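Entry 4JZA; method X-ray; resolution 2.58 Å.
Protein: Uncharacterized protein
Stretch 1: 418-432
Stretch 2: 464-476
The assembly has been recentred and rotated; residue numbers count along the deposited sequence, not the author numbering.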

# COMPACT_ATOMS: atom_id res chain seq x y z
N ILE A 418 15.76 11.50 -3.56
CA ILE A 418 15.16 10.77 -4.65
C ILE A 418 15.96 10.94 -5.94
O ILE A 418 16.78 11.84 -6.04
CB ILE A 418 13.69 11.16 -4.87
CG1 ILE A 418 13.58 12.51 -5.58
CG2 ILE A 418 12.95 11.19 -3.56
CD1 ILE A 418 12.16 12.97 -5.74
N SER A 419 15.72 10.07 -6.90
CA SER A 419 16.51 10.05 -8.12
C SER A 419 15.67 10.08 -9.39
O SER A 419 15.35 9.05 -9.96
CB SER A 419 17.39 8.81 -8.14
OG SER A 419 18.06 8.68 -6.90
N PRO A 420 15.35 11.29 -9.83
CA PRO A 420 14.62 11.51 -11.09
C PRO A 420 15.37 10.89 -12.24
O PRO A 420 16.58 11.02 -12.29
CB PRO A 420 14.65 13.03 -11.26
CG PRO A 420 14.88 13.54 -9.89
CD PRO A 420 15.73 12.54 -9.19
N ILE A 421 14.66 10.20 -13.13
CA ILE A 421 15.25 9.55 -14.30
C ILE A 421 14.24 9.64 -15.42
O ILE A 421 13.10 9.22 -15.21
CB ILE A 421 15.64 8.08 -13.98
CG1 ILE A 421 16.31 7.41 -15.17
CG2 ILE A 421 14.45 7.23 -13.51
CD1 ILE A 421 17.82 7.47 -15.10
N HIS A 422 14.59 10.25 -16.56
CA HIS A 422 13.67 10.32 -17.73
C HIS A 422 13.50 8.92 -18.35
O HIS A 422 14.32 8.01 -18.15
CB HIS A 422 14.16 11.28 -18.82
CG HIS A 422 13.86 12.73 -18.55
ND1 HIS A 422 12.75 13.38 -19.06
CD2 HIS A 422 14.56 13.66 -17.86
CE1 HIS A 422 12.77 14.65 -18.66
NE2 HIS A 422 13.86 14.84 -17.93
N ALA A 423 12.42 8.75 -19.11
CA ALA A 423 12.17 7.49 -19.79
C ALA A 423 13.26 7.14 -20.81
O ALA A 423 13.54 5.98 -21.05
CB ALA A 423 10.82 7.52 -20.47
N THR A 424 13.90 8.13 -21.42
CA THR A 424 14.94 7.83 -22.41
C THR A 424 16.25 7.29 -21.81
O THR A 424 17.10 6.79 -22.54
CB THR A 424 15.23 9.07 -23.28
OG1 THR A 424 15.38 10.22 -22.44
CG2 THR A 424 14.05 9.31 -24.25
N GLU A 425 16.40 7.37 -20.49
CA GLU A 425 17.63 6.93 -19.80
C GLU A 425 17.47 5.71 -18.86
O GLU A 425 18.48 5.12 -18.46
CB GLU A 425 18.18 8.11 -19.03
CG GLU A 425 18.34 9.36 -19.88
CD GLU A 425 18.56 10.63 -19.06
OE1 GLU A 425 17.90 10.83 -17.99
OE2 GLU A 425 19.39 11.44 -19.50
N TYR A 426 16.23 5.32 -18.55
CA TYR A 426 15.93 4.35 -17.50
C TYR A 426 16.21 2.87 -17.86
O TYR A 426 15.57 2.29 -18.77
CB TYR A 426 14.47 4.51 -16.99
CG TYR A 426 14.02 3.43 -16.00
CD1 TYR A 426 14.67 3.25 -14.78
CD2 TYR A 426 12.98 2.57 -16.29
CE1 TYR A 426 14.28 2.26 -13.89
CE2 TYR A 426 12.59 1.59 -15.42
CZ TYR A 426 13.24 1.44 -14.22
OH TYR A 426 12.84 0.44 -13.35
N VAL A 427 17.17 2.28 -17.13
CA VAL A 427 17.43 0.83 -17.22
C VAL A 427 16.93 0.13 -15.95
O VAL A 427 17.42 0.41 -14.85
CB VAL A 427 18.94 0.50 -17.37
CG1 VAL A 427 19.12 -1.00 -17.66
CG2 VAL A 427 19.60 1.35 -18.45
N PRO A 428 15.95 -0.77 -16.10
CA PRO A 428 15.54 -1.57 -14.94
C PRO A 428 16.70 -2.41 -14.36
O PRO A 428 17.34 -3.16 -15.10
CB PRO A 428 14.42 -2.47 -15.51
CG PRO A 428 13.90 -1.75 -16.72
CD PRO A 428 15.10 -1.01 -17.27
N ASN A 429 16.97 -2.25 -13.06
CA ASN A 429 18.12 -2.89 -12.37
C ASN A 429 17.85 -3.19 -10.88
O ASN A 429 16.73 -3.00 -10.42
CB ASN A 429 19.38 -2.04 -12.51
CG ASN A 429 19.24 -0.67 -11.90
OD1 ASN A 429 18.36 -0.40 -11.04
ND2 ASN A 429 20.10 0.23 -12.35
N TRP A 430 18.84 -3.66 -10.13
CA TRP A 430 18.55 -4.10 -8.77
C TRP A 430 18.05 -2.99 -7.83
O TRP A 430 17.32 -3.26 -6.88
CB TRP A 430 19.72 -4.86 -8.17
CG TRP A 430 20.92 -4.08 -7.78
CD1 TRP A 430 21.74 -3.35 -8.60
CD2 TRP A 430 21.51 -4.03 -6.47
NE1 TRP A 430 22.77 -2.82 -7.88
CE2 TRP A 430 22.66 -3.22 -6.57
CE3 TRP A 430 21.16 -4.59 -5.23
CZ2 TRP A 430 23.48 -2.95 -5.46
CZ3 TRP A 430 21.97 -4.32 -4.12
CH2 TRP A 430 23.13 -3.51 -4.25
N ILE A 431 18.40 -1.75 -8.13
CA ILE A 431 18.06 -0.67 -7.23
C ILE A 431 16.56 -0.33 -7.27
O ILE A 431 16.01 0.17 -6.28
CB ILE A 431 18.89 0.57 -7.56
CG1 ILE A 431 20.37 0.27 -7.36
CG2 ILE A 431 18.47 1.74 -6.67
CD1 ILE A 431 21.24 0.95 -8.38
N THR A 432 15.89 -0.61 -8.39
CA THR A 432 14.47 -0.26 -8.57
C THR A 432 13.53 -1.51 -8.67
O THR A 432 12.34 -1.38 -9.02
CB THR A 432 14.27 0.80 -9.71
OG1 THR A 432 13.15 0.44 -10.53
CG2 THR A 432 15.49 0.92 -10.61
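Stretch 2 (464-476) NNHPYNMAKRLYY

Stretch 1 is an irregular segment without helix or strand, and stretch 2 lies along it as a chain of short strands: the end of one at 464-465, a second that includes Asn-469 and Met-470, and a third that includes Leu-474 and Tyr-475, reached through a tight turn. Asn-469 and Tyr-475 pair through both backbone amides, N of Asn-469 to O of Tyr-475 at 3.0 Å and N of Tyr-475 to O of Asn-469 at 2.6 Å, which makes a small hairpin for stretch 1 to lean on. From Ser-419 to Glu-425 the chain follows 467-472 in the same direction; from Val-427 to Ile-431 it comes back along Ala-471, Met-470 and Asn-469 in the opposite direction. CA of Ser-419 lies 4.3 Å from CA of Pro-467, and CA of Val-427 5.2 Å from CA of Ala-471.

At the start, Ile-418 turns its CB away, yet both its backbone and its side chain meet stretch 2. Its O lies 3.3 Å from CA of Pro-467, a CA-H...O contact, and its side chain packs beside that of Asn-465. Ser-419 follows with CB directed toward stretch 2, and its OG accepts a hydrogen bond from N of Tyr-468 at 3.2 Å, nearly straight at 168°. A side chain thus takes up a backbone amide where no regular sheet pairing joins the stretches. CB of Ser-419 also packs 3.6 Å from CB of Asn-469.

Ile-421 makes two of the apolar contacts. Its CD1 reaches CE1 of Tyr-475 at 3.6 Å and CB of Ala-471 at 3.9 Å, so one methyl touches both arms of the hairpin. The chain then swings clear: His-422, Ala-423 and Thr-424 make no contact, and N of Glu-425 bonds back to O of His-422 at 3.2 Å, closing the excursion. Glu-425 returns with its O 3.3 Å from CB of Ala-471, while its OE1 comes within 3.3 Å of OH of Tyr-475.

Val-427 points toward the turn and places CG2 3.5 Å from O of Ala-471; Ala-471 is thus far approached by Ile-421, Glu-425 and Val-427. After Pro-428, which faces away, Asn-429 supplies the second hydrogen bond between the stretches, from ND2 to O of Met-470, a selenomethionine, at 2.7 Å. The same side chain also serves its own segment, OD1 accepting a weak bond from N of Ile-431 at 3.2 Å.

Ile-431 finishes the contact, with CD1 4.0 Å from CB of Met-470 and CG2 4.0 Å from OD1 of Asn-469. The rule to read here is economical: two side-chain-to-backbone hydrogen bonds, with aliphatic groups packed between and beyond them.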

# COMPACT_ATOMS: atom_id res chain seq x y z
N ASN A 464 16.90 20.87 -1.26
CA ASN A 464 18.05 20.12 -1.72
C ASN A 464 17.63 18.72 -2.02
O ASN A 464 16.94 18.12 -1.25
CB ASN A 464 19.16 20.16 -0.67
CG ASN A 464 19.63 21.59 -0.37
OD1 ASN A 464 18.93 22.38 0.28
ND2 ASN A 464 20.80 21.93 -0.88
N ASN A 465 18.00 18.24 -3.19
CA ASN A 465 17.76 16.87 -3.60
C ASN A 465 19.06 16.12 -3.88
O ASN A 465 19.92 16.66 -4.56
CB ASN A 465 16.94 16.81 -4.87
CG ASN A 465 16.61 15.41 -5.23
OD1 ASN A 465 17.08 14.88 -6.23
ND2 ASN A 465 15.87 14.76 -4.37
N HIS A 466 19.17 14.88 -3.39
CA HIS A 466 20.38 14.09 -3.54
C HIS A 466 20.11 12.80 -4.22
O HIS A 466 19.68 11.82 -3.59
CB HIS A 466 21.03 13.85 -2.21
CG HIS A 466 21.46 15.11 -1.56
ND1 HIS A 466 22.45 15.91 -2.09
CD2 HIS A 466 20.98 15.76 -0.48
CE1 HIS A 466 22.58 16.97 -1.33
NE2 HIS A 466 21.71 16.90 -0.35
N PRO A 467 20.34 12.80 -5.53
CA PRO A 467 20.09 11.60 -6.28
C PRO A 467 21.26 10.72 -6.03
O PRO A 467 22.31 11.20 -5.68
CB PRO A 467 20.04 12.11 -7.72
CG PRO A 467 20.84 13.35 -7.74
CD PRO A 467 20.67 13.95 -6.38
N TYR A 468 21.06 9.42 -6.17
CA TYR A 468 22.15 8.45 -6.14
C TYR A 468 21.61 7.17 -6.83
O TYR A 468 20.99 6.30 -6.21
CB TYR A 468 22.70 8.18 -4.72
CG TYR A 468 23.91 7.28 -4.76
CD1 TYR A 468 25.02 7.64 -5.49
CD2 TYR A 468 23.92 6.05 -4.12
CE1 TYR A 468 26.13 6.81 -5.58
CE2 TYR A 468 25.03 5.21 -4.20
CZ TYR A 468 26.12 5.60 -4.94
OH TYR A 468 27.24 4.84 -5.06
N ASN A 469 21.83 7.09 -8.14
CA ASN A 469 21.21 6.08 -8.97
C ASN A 469 22.13 5.67 -10.16
O ASN A 469 23.01 6.42 -10.58
CB ASN A 469 19.86 6.61 -9.45
CG ASN A 469 19.00 5.52 -10.07
OD1 ASN A 469 19.01 4.35 -9.63
ND2 ASN A 469 18.29 5.88 -11.16
N MSE A 470 21.93 4.45 -10.66
CA MSE A 470 22.72 3.91 -11.77
C MSE A 470 21.80 3.58 -12.90
O MSE A 470 20.82 2.85 -12.71
CB MSE A 470 23.39 2.63 -11.27
CG MSE A 470 24.29 1.98 -12.32
SE MSE A 470 25.81 3.15 -12.78
CE MSE A 470 27.10 2.37 -11.50
N ALA A 471 22.09 4.11 -14.09
CA ALA A 471 21.44 3.63 -15.32
C ALA A 471 22.28 3.30 -16.54
O ALA A 471 22.60 2.14 -16.78
CB ALA A 471 20.40 4.65 -15.80
N LYS A 472 22.63 4.31 -17.31
CA LYS A 472 23.60 4.17 -18.37
C LYS A 472 24.88 4.63 -17.65
O LYS A 472 25.94 4.02 -17.78
CB LYS A 472 23.24 5.15 -19.49
CG LYS A 472 24.23 5.21 -20.63
CD LYS A 472 23.91 4.17 -21.69
CE LYS A 472 24.97 4.16 -22.78
NZ LYS A 472 25.15 2.78 -23.31
N ARG A 473 24.73 5.68 -16.85
CA ARG A 473 25.82 6.26 -16.05
C ARG A 473 25.41 6.41 -14.58
O ARG A 473 24.26 6.26 -14.26
CB ARG A 473 26.19 7.62 -16.64
CG ARG A 473 24.98 8.55 -16.82
CD ARG A 473 25.37 9.93 -17.32
NE ARG A 473 24.28 10.89 -17.19
CZ ARG A 473 24.08 11.68 -16.13
NH1 ARG A 473 24.88 11.65 -15.07
NH2 ARG A 473 23.06 12.52 -16.12
N LEU A 474 26.34 6.73 -13.70
CA LEU A 474 25.98 7.04 -12.34
C LEU A 474 25.27 8.38 -12.31
O LEU A 474 25.62 9.26 -13.09
CB LEU A 474 27.23 7.12 -11.47
CG LEU A 474 26.99 7.27 -9.96
CD1 LEU A 474 26.20 6.12 -9.35
CD2 LEU A 474 28.32 7.41 -9.24
N TYR A 475 24.29 8.53 -11.43
CA TYR A 475 23.64 9.84 -11.17
C TYR A 475 23.86 10.20 -9.71
O TYR A 475 23.63 9.36 -8.83
CB TYR A 475 22.13 9.77 -11.41
CG TYR A 475 21.73 9.63 -12.84
CD1 TYR A 475 21.70 8.37 -13.46
CD2 TYR A 475 21.33 10.74 -13.59
CE1 TYR A 475 21.32 8.23 -14.78
CE2 TYR A 475 20.94 10.61 -14.91
CZ TYR A 475 20.95 9.35 -15.51
OH TYR A 475 20.57 9.22 -16.83
N TYR A 476 24.33 11.42 -9.46
CA TYR A 476 24.71 11.85 -8.12
C TYR A 476 24.65 13.37 -8.02
O TYR A 476 24.43 14.03 -9.02
CB TYR A 476 26.10 11.37 -7.76
CG TYR A 476 27.16 11.81 -8.74
CD1 TYR A 476 27.32 11.16 -9.94
CD2 TYR A 476 27.99 12.88 -8.46
CE1 TYR A 476 28.29 11.56 -10.84
CE2 TYR A 476 28.95 13.28 -9.35
CZ TYR A 476 29.10 12.62 -10.53
OH TYR A 476 30.06 13.02 -11.42